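Local coordinates for protein alpha-L-rhamnosidase (Klebsiella oxytoca, PDB 4XHC) that probably removes terminal alpha-L-rhamnose residues from rhamnosides by hydrolysis, as a two-domain glycoside hydrolase of family GH78, at residues L301-Y313 and A325-A339. Sequence-based numbering, arbitrary orientation.
Sequences LFDYSLFFVDVLY and ARELWPTARRQVELA. With RAM (alpha-L-rhamnopyranose), chain C.
Ser305 and Gln335 make the polar link between the segments 302-313 and 325-339 of two successive helices, running roughly antiparallel at 144°. Ser305 OG donates to Gln335 OE1 at 2.7 Å, in the carbonyl plane and on a lone pair. The Gln335 chain is bent at chi2 (-40°), which folds its amide back over its own helix, where NE2 donates to Thr331 O at 3.0 Å. That carbonyl also takes the backbone N of Gln335, from the opposite face. OE1 and NE2 have further partners in Val284 N and Gly282 O, so the amide also ties in the loop around Met283.

One turn on, Phe308 is a knob among Leu328, Thr331, Ala332 and Gln335. With CG anti to the backbone N (chi1 -171°), its ring takes Thr331 CG2 over one face in a CH-pi contact, 3.8 Å from the centroid, and meets Leu328 O at its edge. Val309 CG2 packs on Ala332 CB at 4.0 Å; Leu312 CD2 reaches the same methyl. At the other end, Ala339 CB touches both Leu306 CD2, at 3.6 Å, and Phe302 CE1.

In the six-hairpin glycosidase domain, an (alpha/alpha)6 barrel in GH78 enzymes, 325-339 packs against the helix whose Tyr304 OH donates to O4 of the bound rhamnose, through a largely apolar interface with one buried polar link, its glutamine amide fixed in rotation by bonds at both ends.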
ATOM      1  N   LEU A 301      24.904 -12.367  23.138  1.00 46.30           N
ATOM      2  CA  LEU A 301      25.323 -11.412  24.152  1.00 45.85           C
ATOM      3  C   LEU A 301      25.690 -12.099  25.478  1.00 46.51           C
ATOM      4  O   LEU A 301      24.945 -12.913  26.012  1.00 49.45           O
ATOM      5  CB  LEU A 301      24.219 -10.380  24.374  1.00 44.82           C
ATOM      6  CG  LEU A 301      23.991  -9.383  23.225  1.00 45.04           C
ATOM      7  CD1 LEU A 301      22.653  -8.682  23.374  1.00 44.03           C
ATOM      8  CD2 LEU A 301      25.111  -8.350  23.130  1.00 46.30           C
ATOM      9  N   PHE A 302      26.860 -11.760  26.000  1.00 47.44           N
ATOM     10  CA  PHE A 302      27.371 -12.324  27.245  1.00 46.47           C
ATOM     11  C   PHE A 302      26.338 -12.253  28.366  1.00 46.41           C
ATOM     12  O   PHE A 302      26.088 -13.254  29.038  1.00 47.37           O
ATOM     13  CB  PHE A 302      28.636 -11.568  27.628  1.00 45.91           C
ATOM     14  CG  PHE A 302      29.335 -12.082  28.864  1.00 47.40           C
ATOM     15  CD1 PHE A 302      30.221 -13.155  28.793  1.00 47.73           C
ATOM     16  CD2 PHE A 302      29.171 -11.436  30.084  1.00 46.92           C
ATOM     17  CE1 PHE A 302      30.901 -13.592  29.918  1.00 48.53           C
ATOM     18  CE2 PHE A 302      29.837 -11.877  31.210  1.00 47.94           C
ATOM     19  CZ  PHE A 302      30.705 -12.955  31.128  1.00 49.13           C
ATOM     20  N   ASP A 303      25.727 -11.082  28.549  1.00 45.80           N
ATOM     21  CA  ASP A 303      24.816 -10.865  29.679  1.00 46.38           C
ATOM     22  C   ASP A 303      23.466 -11.545  29.491  1.00 46.38           C
ATOM     23  O   ASP A 303      22.968 -12.202  30.409  1.00 46.28           O
ATOM     24  CB  ASP A 303      24.650  -9.367  30.048  1.00 46.91           C
ATOM     25  CG  ASP A 303      24.211  -8.478  28.878  1.00 48.15           C
ATOM     26  OD1 ASP A 303      24.451  -8.821  27.696  1.00 48.93           O
ATOM     27  OD2 ASP A 303      23.670  -7.382  29.156  1.00 48.42           O
ATOM     28  N   TYR A 304      22.891 -11.410  28.301  1.00 46.19           N
ATOM     29  CA  TYR A 304      21.605 -12.037  27.994  1.00 45.59           C
ATOM     30  C   TYR A 304      21.657 -13.563  28.084  1.00 47.46           C
ATOM     31  O   TYR A 304      20.694 -14.194  28.523  1.00 50.19           O
ATOM     32  CB  TYR A 304      21.114 -11.601  26.608  1.00 45.27           C
ATOM     33  CG  TYR A 304      20.473 -10.231  26.575  1.00 43.72           C
ATOM     34  CD1 TYR A 304      20.800  -9.262  27.519  1.00 42.69           C
ATOM     35  CD2 TYR A 304      19.565  -9.894  25.584  1.00 42.84           C
ATOM     36  CE1 TYR A 304      20.218  -8.018  27.494  1.00 42.67           C
ATOM     37  CE2 TYR A 304      18.993  -8.639  25.550  1.00 42.21           C
ATOM     38  CZ  TYR A 304      19.328  -7.710  26.506  1.00 41.70           C
ATOM     39  OH  TYR A 304      18.765  -6.460  26.502  1.00 42.64           O
ATOM     40  N   SER A 305      22.778 -14.153  27.683  1.00 47.19           N
ATOM     41  CA  SER A 305      22.975 -15.593  27.849  1.00 49.09           C
ATOM     42  C   SER A 305      22.929 -15.986  29.326  1.00 47.86           C
ATOM     43  O   SER A 305      22.181 -16.872  29.712  1.00 46.51           O
ATOM     44  CB  SER A 305      24.302 -16.045  27.222  1.00 49.89           C
ATOM     45  OG  SER A 305      24.727 -17.271  27.784  1.00 50.26           O
ATOM     46  N   LEU A 306      23.720 -15.302  30.144  1.00 47.48           N
ATOM     47  CA  LEU A 306      23.735 -15.559  31.581  1.00 47.60           C
ATOM     48  C   LEU A 306      22.384 -15.324  32.254  1.00 47.07           C
ATOM     49  O   LEU A 306      22.091 -15.946  33.268  1.00 48.45           O
ATOM     50  CB  LEU A 306      24.786 -14.695  32.270  1.00 47.56           C
ATOM     51  CG  LEU A 306      26.223 -15.155  32.066  1.00 50.02           C
ATOM     52  CD1 LEU A 306      27.195 -14.011  32.311  1.00 50.43           C
ATOM     53  CD2 LEU A 306      26.542 -16.346  32.962  1.00 51.77           C
ATOM     54  N   PHE A 307      21.567 -14.428  31.699  1.00 46.13           N
ATOM     55  CA  PHE A 307      20.268 -14.130  32.286  1.00 46.40           C
ATOM     56  C   PHE A 307      19.296 -15.294  32.168  1.00 46.59           C
ATOM     57  O   PHE A 307      18.316 -15.345  32.908  1.00 47.29           O
ATOM     58  CB  PHE A 307      19.632 -12.870  31.678  1.00 46.65           C
ATOM     59  CG  PHE A 307      20.304 -11.573  32.070  1.00 45.99           C
ATOM     60  CD1 PHE A 307      20.874 -11.397  33.319  1.00 46.75           C
ATOM     61  CD2 PHE A 307      20.312 -10.505  31.186  1.00 46.79           C
ATOM     62  CE1 PHE A 307      21.477 -10.196  33.658  1.00 47.85           C
ATOM     63  CE2 PHE A 307      20.903  -9.297  31.523  1.00 46.48           C
ATOM     64  CZ  PHE A 307      21.490  -9.143  32.760  1.00 46.67           C
ATOM     65  N   PHE A 308      19.567 -16.232  31.270  1.00 46.20           N
ATOM     66  CA  PHE A 308      18.797 -17.466  31.242  1.00 49.33           C
ATOM     67  C   PHE A 308      18.763 -18.104  32.633  1.00 52.34           C
ATOM     68  O   PHE A 308      17.725 -18.613  33.073  1.00 55.09           O
ATOM     69  CB  PHE A 308      19.382 -18.453  30.233  1.00 50.18           C
ATOM     70  CG  PHE A 308      18.522 -19.663  30.006  1.00 51.45           C
ATOM     71  CD1 PHE A 308      17.525 -19.649  29.040  1.00 51.77           C
ATOM     72  CD2 PHE A 308      18.696 -20.814  30.767  1.00 52.27           C
ATOM     73  CE1 PHE A 308      16.726 -20.762  28.834  1.00 53.03           C
ATOM     74  CE2 PHE A 308      17.900 -21.927  30.566  1.00 53.20           C
ATOM     75  CZ  PHE A 308      16.916 -21.903  29.597  1.00 53.51           C
ATOM     76  N   VAL A 309      19.890 -18.054  33.336  1.00 52.64           N
ATOM     77  CA  VAL A 309      19.971 -18.634  34.666  1.00 55.56           C
ATOM     78  C   VAL A 309      19.031 -17.919  35.623  1.00 56.58           C
ATOM     79  O   VAL A 309      18.304 -18.577  36.381  1.00 58.01           O
ATOM     80  CB  VAL A 309      21.393 -18.563  35.252  1.00 56.10           C
ATOM     81  CG1 VAL A 309      21.427 -19.157  36.656  1.00 57.02           C
ATOM     82  CG2 VAL A 309      22.383 -19.275  34.344  1.00 57.42           C
ATOM     83  N   ASP A 310      19.048 -16.584  35.607  1.00 54.45           N
ATOM     84  CA  ASP A 310      18.248 -15.835  36.575  1.00 55.92           C
ATOM     85  C   ASP A 310      16.750 -15.959  36.267  1.00 57.19           C
ATOM     86  O   ASP A 310      15.935 -16.041  37.190  1.00 59.47           O
ATOM     87  CB  ASP A 310      18.687 -14.366  36.675  1.00 54.43           C
ATOM     88  CG  ASP A 310      18.096 -13.645  37.911  1.00 55.29           C
ATOM     89  OD1 ASP A 310      18.100 -14.195  39.042  1.00 55.89           O
ATOM     90  OD2 ASP A 310      17.618 -12.509  37.744  1.00 52.54           O
ATOM     91  N   VAL A 311      16.388 -16.010  34.987  1.00 55.38           N
ATOM     92  CA  VAL A 311      14.985 -16.217  34.620  1.00 55.72           C
ATOM     93  C   VAL A 311      14.492 -17.580  35.109  1.00 56.44           C
ATOM     94  O   VAL A 311      13.383 -17.682  35.629  1.00 57.97           O
ATOM     95  CB  VAL A 311      14.738 -16.096  33.099  1.00 54.68           C
ATOM     96  CG1 VAL A 311      13.278 -16.389  32.778  1.00 55.50           C
ATOM     97  CG2 VAL A 311      15.111 -14.703  32.609  1.00 53.04           C
ATOM     98  N   LEU A 312      15.309 -18.616  34.926  1.00 55.55           N
ATOM     99  CA  LEU A 312      14.947 -19.960  35.380  1.00 57.00           C
ATOM    100  C   LEU A 312      14.808 -20.004  36.896  1.00 57.62           C
ATOM    101  O   LEU A 312      13.867 -20.603  37.418  1.00 60.57           O
ATOM    102  CB  LEU A 312      15.976 -20.992  34.920  1.00 57.13           C
ATOM    103  CG  LEU A 312      15.636 -22.471  35.150  1.00 59.36           C
ATOM    104  CD1 LEU A 312      14.330 -22.865  34.486  1.00 61.13           C
ATOM    105  CD2 LEU A 312      16.756 -23.364  34.639  1.00 60.06           C
ATOM    106  N   TYR A 313      15.733 -19.359  37.600  1.00 56.76           N
ATOM    107  CA  TYR A 313      15.671 -19.291  39.058  1.00 57.91           C
ATOM    108  C   TYR A 313      14.398 -18.563  39.543  1.00 58.38           C
ATOM    109  O   TYR A 313      13.682 -19.090  40.405  1.00 59.08           O
ATOM    110  CB  TYR A 313      16.946 -18.650  39.637  1.00 57.32           C
ATOM    111  CG  TYR A 313      16.838 -18.351  41.115  1.00 58.31           C
ATOM    112  CD1 TYR A 313      16.895 -19.373  42.056  1.00 60.43           C
ATOM    113  CD2 TYR A 313      16.647 -17.043  41.571  1.00 57.74           C
ATOM    114  CE1 TYR A 313      16.772 -19.104  43.411  1.00 62.58           C
ATOM    115  CE2 TYR A 313      16.528 -16.761  42.923  1.00 59.43           C
ATOM    116  CZ  TYR A 313      16.591 -17.794  43.835  1.00 61.87           C
ATOM    117  OH  TYR A 313      16.457 -17.519  45.168  1.00 63.71           O
ATOM    118  N   ALA A 325      12.311 -26.825  35.738  1.00 66.61           N
ATOM    119  CA  ALA A 325      13.615 -26.358  36.189  1.00 68.03           C
ATOM    120  C   ALA A 325      14.658 -27.461  36.080  1.00 70.19           C
ATOM    121  O   ALA A 325      15.794 -27.197  35.703  1.00 70.82           O
ATOM    122  CB  ALA A 325      13.532 -25.833  37.611  1.00 68.94           C
ATOM    123  N   ARG A 326      14.274 -28.692  36.403  1.00 72.59           N
ATOM    124  CA  ARG A 326      15.172 -29.833  36.234  1.00 75.97           C
ATOM    125  C   ARG A 326      15.487 -30.099  34.762  1.00 73.33           C
ATOM    126  O   ARG A 326      16.617 -30.409  34.425  1.00 74.03           O
ATOM    127  CB  ARG A 326      14.580 -31.098  36.878  1.00 82.85           C
ATOM    128  CG  ARG A 326      15.381 -32.378  36.638  1.00 86.31           C
ATOM    129  CD  ARG A 326      14.750 -33.568  37.340  1.00 91.11           C
ATOM    130  NE  ARG A 326      14.938 -33.489  38.790  1.00 95.69           N
ATOM    131  CZ  ARG A 326      13.998 -33.182  39.695  1.00 97.37           C
ATOM    132  NH1 ARG A 326      12.738 -32.913  39.345  1.00 95.40           N
ATOM    133  NH2 ARG A 326      14.335 -33.152  40.986  1.00 99.32           N
ATOM    134  N   GLU A 327      14.492 -29.997  33.891  1.00 72.40           N
ATOM    135  CA  GLU A 327      14.704 -30.276  32.470  1.00 71.41           C
ATOM    136  C   GLU A 327      15.624 -29.235  31.817  1.00 68.03           C
ATOM    137  O   GLU A 327      16.467 -29.572  30.987  1.00 67.55           O
ATOM    138  CB  GLU A 327      13.357 -30.360  31.733  1.00 72.65           C
ATOM    139  CG  GLU A 327      13.462 -30.981  30.341  1.00 74.48           C
ATOM    140  CD  GLU A 327      12.120 -31.368  29.734  1.00 75.60           C
ATOM    141  OE1 GLU A 327      11.302 -30.464  29.436  1.00 75.25           O
ATOM    142  OE2 GLU A 327      11.898 -32.580  29.518  1.00 77.08           O
ATOM    143  N   LEU A 328      15.481 -27.979  32.221  1.00 65.09           N
ATOM    144  CA  LEU A 328      16.225 -26.893  31.605  1.00 63.41           C
ATOM    145  C   LEU A 328      17.527 -26.519  32.312  1.00 62.18           C
ATOM    146  O   LEU A 328      18.262 -25.659  31.818  1.00 60.64           O
ATOM    147  CB  LEU A 328      15.324 -25.654  31.492  1.00 63.14           C
ATOM    148  CG  LEU A 328      14.133 -25.797  30.536  1.00 63.14           C
ATOM    149  CD1 LEU A 328      13.414 -24.466  30.377  1.00 61.49           C
ATOM    150  CD2 LEU A 328      14.572 -26.323  29.177  1.00 63.51           C
ATOM    151  N   TRP A 329      17.814 -27.145  33.451  1.00 62.76           N
ATOM    152  CA  TRP A 329      19.041 -26.860  34.199  1.00 60.98           C
ATOM    153  C   TRP A 329      20.314 -27.011  33.343  1.00 59.47           C
ATOM    154  O   TRP A 329      21.164 -26.128  33.364  1.00 58.43           O
ATOM    155  CB  TRP A 329      19.110 -27.707  35.476  1.00 64.35           C
ATOM    156  CG  TRP A 329      20.495 -27.881  36.043  1.00 65.94           C
ATOM    157  CD1 TRP A 329      21.183 -29.049  36.169  1.00 67.70           C
ATOM    158  CD2 TRP A 329      21.351 -26.849  36.552  1.00 64.71           C
ATOM    159  NE1 TRP A 329      22.416 -28.810  36.722  1.00 68.34           N
ATOM    160  CE2 TRP A 329      22.543 -27.468  36.966  1.00 66.15           C
ATOM    161  CE3 TRP A 329      21.226 -25.463  36.687  1.00 63.59           C
ATOM    162  CZ2 TRP A 329      23.603 -26.754  37.517  1.00 66.16           C
ATOM    163  CZ3 TRP A 329      22.282 -24.751  37.225  1.00 63.83           C
ATOM    164  CH2 TRP A 329      23.457 -25.400  37.635  1.00 64.89           C
ATOM    165  N   PRO A 330      20.453 -28.120  32.593  1.00 60.06           N
ATOM    166  CA  PRO A 330      21.627 -28.230  31.717  1.00 58.97           C
ATOM    167  C   PRO A 330      21.841 -27.041  30.784  1.00 56.69           C
ATOM    168  O   PRO A 330      22.981 -26.644  30.569  1.00 56.64           O
ATOM    169  CB  PRO A 330      21.348 -29.510  30.924  1.00 61.20           C
ATOM    170  CG  PRO A 330      20.536 -30.353  31.855  1.00 62.40           C
ATOM    171  CD  PRO A 330      19.712 -29.398  32.680  1.00 61.75           C
ATOM    172  N   THR A 331      20.769 -26.469  30.238  1.00 56.35           N
ATOM    173  CA  THR A 331      20.901 -25.257  29.424  1.00 54.63           C
ATOM    174  C   THR A 331      21.506 -24.113  30.270  1.00 54.43           C
ATOM    175  O   THR A 331      22.460 -23.455  29.844  1.00 52.91           O
ATOM    176  CB  THR A 331      19.549 -24.820  28.784  1.00 54.34           C
ATOM    177  OG1 THR A 331      19.103 -25.802  27.846  1.00 54.64           O
ATOM    178  CG2 THR A 331      19.686 -23.509  28.023  1.00 53.07           C
ATOM    179  N   ALA A 332      20.964 -23.898  31.472  1.00 55.57           N
ATOM    180  CA  ALA A 332      21.457 -22.855  32.382  1.00 54.42           C
ATOM    181  C   ALA A 332      22.922 -23.065  32.719  1.00 56.65           C
ATOM    182  O   ALA A 332      23.729 -22.142  32.590  1.00 57.74           O
ATOM    183  CB  ALA A 332      20.639 -22.826  33.660  1.00 54.77           C
ATOM    184  N   ARG A 333      23.259 -24.283  33.142  1.00 58.75           N
ATOM    185  CA  ARG A 333      24.630 -24.639  33.484  1.00 60.88           C
ATOM    186  C   ARG A 333      25.599 -24.365  32.338  1.00 62.37           C
ATOM    187  O   ARG A 333      26.716 -23.902  32.565  1.00 63.10           O
ATOM    188  CB  ARG A 333      24.723 -26.115  33.877  1.00 64.33           C
ATOM    189  CG  ARG A 333      26.130 -26.591  34.222  1.00 66.01           C
ATOM    190  CD  ARG A 333      26.164 -28.086  34.437  1.00 69.52           C
ATOM    191  NE  ARG A 333      25.833 -28.796  33.208  1.00 71.61           N
ATOM    192  CZ  ARG A 333      25.282 -30.009  33.149  1.00 75.73           C
ATOM    193  NH1 ARG A 333      24.977 -30.689  34.248  1.00 78.11           N
ATOM    194  NH2 ARG A 333      25.026 -30.551  31.970  1.00 77.54           N
ATOM    195  N   ARG A 334      25.182 -24.664  31.110  1.00 64.16           N
ATOM    196  CA  ARG A 334      26.044 -24.474  29.939  1.00 64.96           C
ATOM    197  C   ARG A 334      26.352 -22.996  29.690  1.00 60.98           C
ATOM    198  O   ARG A 334      27.438 -22.658  29.208  1.00 59.87           O
ATOM    199  CB  ARG A 334      25.401 -25.095  28.698  1.00 67.99           C
ATOM    200  CG  ARG A 334      26.309 -25.169  27.482  1.00 71.93           C
ATOM    201  CD  ARG A 334      27.036 -26.504  27.375  1.00 77.89           C
ATOM    202  NE  ARG A 334      27.959 -26.480  26.238  1.00 83.41           N
ATOM    203  CZ  ARG A 334      29.213 -26.020  26.273  1.00 87.66           C
ATOM    204  NH1 ARG A 334      29.750 -25.561  27.401  1.00 91.44           N
ATOM    205  NH2 ARG A 334      29.950 -26.021  25.167  1.00 89.21           N
ATOM    206  N   GLN A 335      25.410 -22.115  30.020  1.00 57.95           N
ATOM    207  CA  GLN A 335      25.640 -20.681  29.845  1.00 57.27           C
ATOM    208  C   GLN A 335      26.764 -20.214  30.768  1.00 58.28           C
ATOM    209  O   GLN A 335      27.571 -19.362  30.397  1.00 55.62           O
ATOM    210  CB  GLN A 335      24.368 -19.862  30.107  1.00 55.58           C
ATOM    211  CG  GLN A 335      23.150 -20.241  29.269  1.00 55.13           C
ATOM    212  CD  GLN A 335      23.472 -20.560  27.814  1.00 54.55           C
ATOM    213  OE1 GLN A 335      23.873 -19.689  27.050  1.00 53.88           O
ATOM    214  NE2 GLN A 335      23.263 -21.807  27.418  1.00 56.83           N
ATOM    215  N   VAL A 336      26.817 -20.798  31.963  1.00 59.90           N
ATOM    216  CA  VAL A 336      27.870 -20.502  32.919  1.00 58.64           C
ATOM    217  C   VAL A 336      29.210 -21.078  32.470  1.00 58.23           C
ATOM    218  O   VAL A 336      30.207 -20.391  32.553  1.00 58.64           O
ATOM    219  CB  VAL A 336      27.513 -21.024  34.322  1.00 60.62           C
ATOM    220  CG1 VAL A 336      28.652 -20.768  35.292  1.00 62.05           C
ATOM    221  CG2 VAL A 336      26.235 -20.368  34.824  1.00 59.66           C
ATOM    222  N   GLU A 337      29.241 -22.330  32.012  1.00 60.77           N
ATOM    223  CA  GLU A 337      30.490 -22.950  31.527  1.00 64.39           C
ATOM    224  C   GLU A 337      31.118 -22.019  30.489  1.00 61.47           C
ATOM    225  O   GLU A 337      32.293 -21.692  30.570  1.00 59.85           O
ATOM    226  CB  GLU A 337      30.261 -24.350  30.893  1.00 70.03           C
ATOM    227  CG  GLU A 337      30.020 -25.546  31.838  1.00 76.14           C
ATOM    228  CD  GLU A 337      29.496 -26.821  31.108  1.00 83.12           C
ATOM    229  OE1 GLU A 337      29.880 -27.065  29.939  1.00 86.43           O
ATOM    230  OE2 GLU A 337      28.692 -27.598  31.685  1.00 81.16           O
ATOM    231  N   LEU A 338      30.308 -21.577  29.531  1.00 60.85           N
ATOM    232  CA  LEU A 338      30.792 -20.730  28.431  1.00 59.41           C
ATOM    233  C   LEU A 338      31.214 -19.343  28.892  1.00 57.34           C
ATOM    234  O   LEU A 338      32.284 -18.866  28.521  1.00 58.92           O
ATOM    235  CB  LEU A 338      29.738 -20.606  27.338  1.00 57.80           C
ATOM    236  CG  LEU A 338      29.479 -21.903  26.564  1.00 59.87           C
ATOM    237  CD1 LEU A 338      28.211 -21.761  25.743  1.00 58.23           C
ATOM    238  CD2 LEU A 338      30.669 -22.269  25.679  1.00 61.69           C
ATOM    239  N   ALA A 339      30.398 -18.706  29.722  1.00 54.88           N
ATOM    240  CA  ALA A 339      30.757 -17.397  30.265  1.00 54.67           C
ATOM    241  C   ALA A 339      32.094 -17.404  31.036  1.00 56.09           C
ATOM    242  O   ALA A 339      32.920 -16.512  30.853  1.00 57.44           O
ATOM    243  CB  ALA A 339      29.640 -16.866  31.144  1.00 54.21           C
TER
HETATM  244  C1  RAM C 900      17.239  -3.337  21.319  1.00 42.92           C
HETATM  245  C2  RAM C 900      15.960  -3.267  22.130  1.00 43.00           C
HETATM  246  C3  RAM C 900      15.822  -4.488  23.020  1.00 44.08           C
HETATM  247  C4  RAM C 900      17.171  -4.810  23.640  1.00 44.03           C
HETATM  248  C5  RAM C 900      18.117  -5.264  22.541  1.00 45.45           C
HETATM  249  C6  RAM C 900      19.558  -4.908  22.807  1.00 47.24           C
HETATM  250  O1  RAM C 900      16.960  -2.909  20.044  1.00 43.00           O
HETATM  251  O2  RAM C 900      16.063  -2.112  22.946  1.00 43.68           O
HETATM  252  O3  RAM C 900      14.859  -4.259  24.050  1.00 46.08           O
HETATM  253  O4  RAM C 900      17.043  -5.849  24.593  1.00 43.03           O
HETATM  254  O5  RAM C 900      17.740  -4.668  21.280  1.00 45.97           O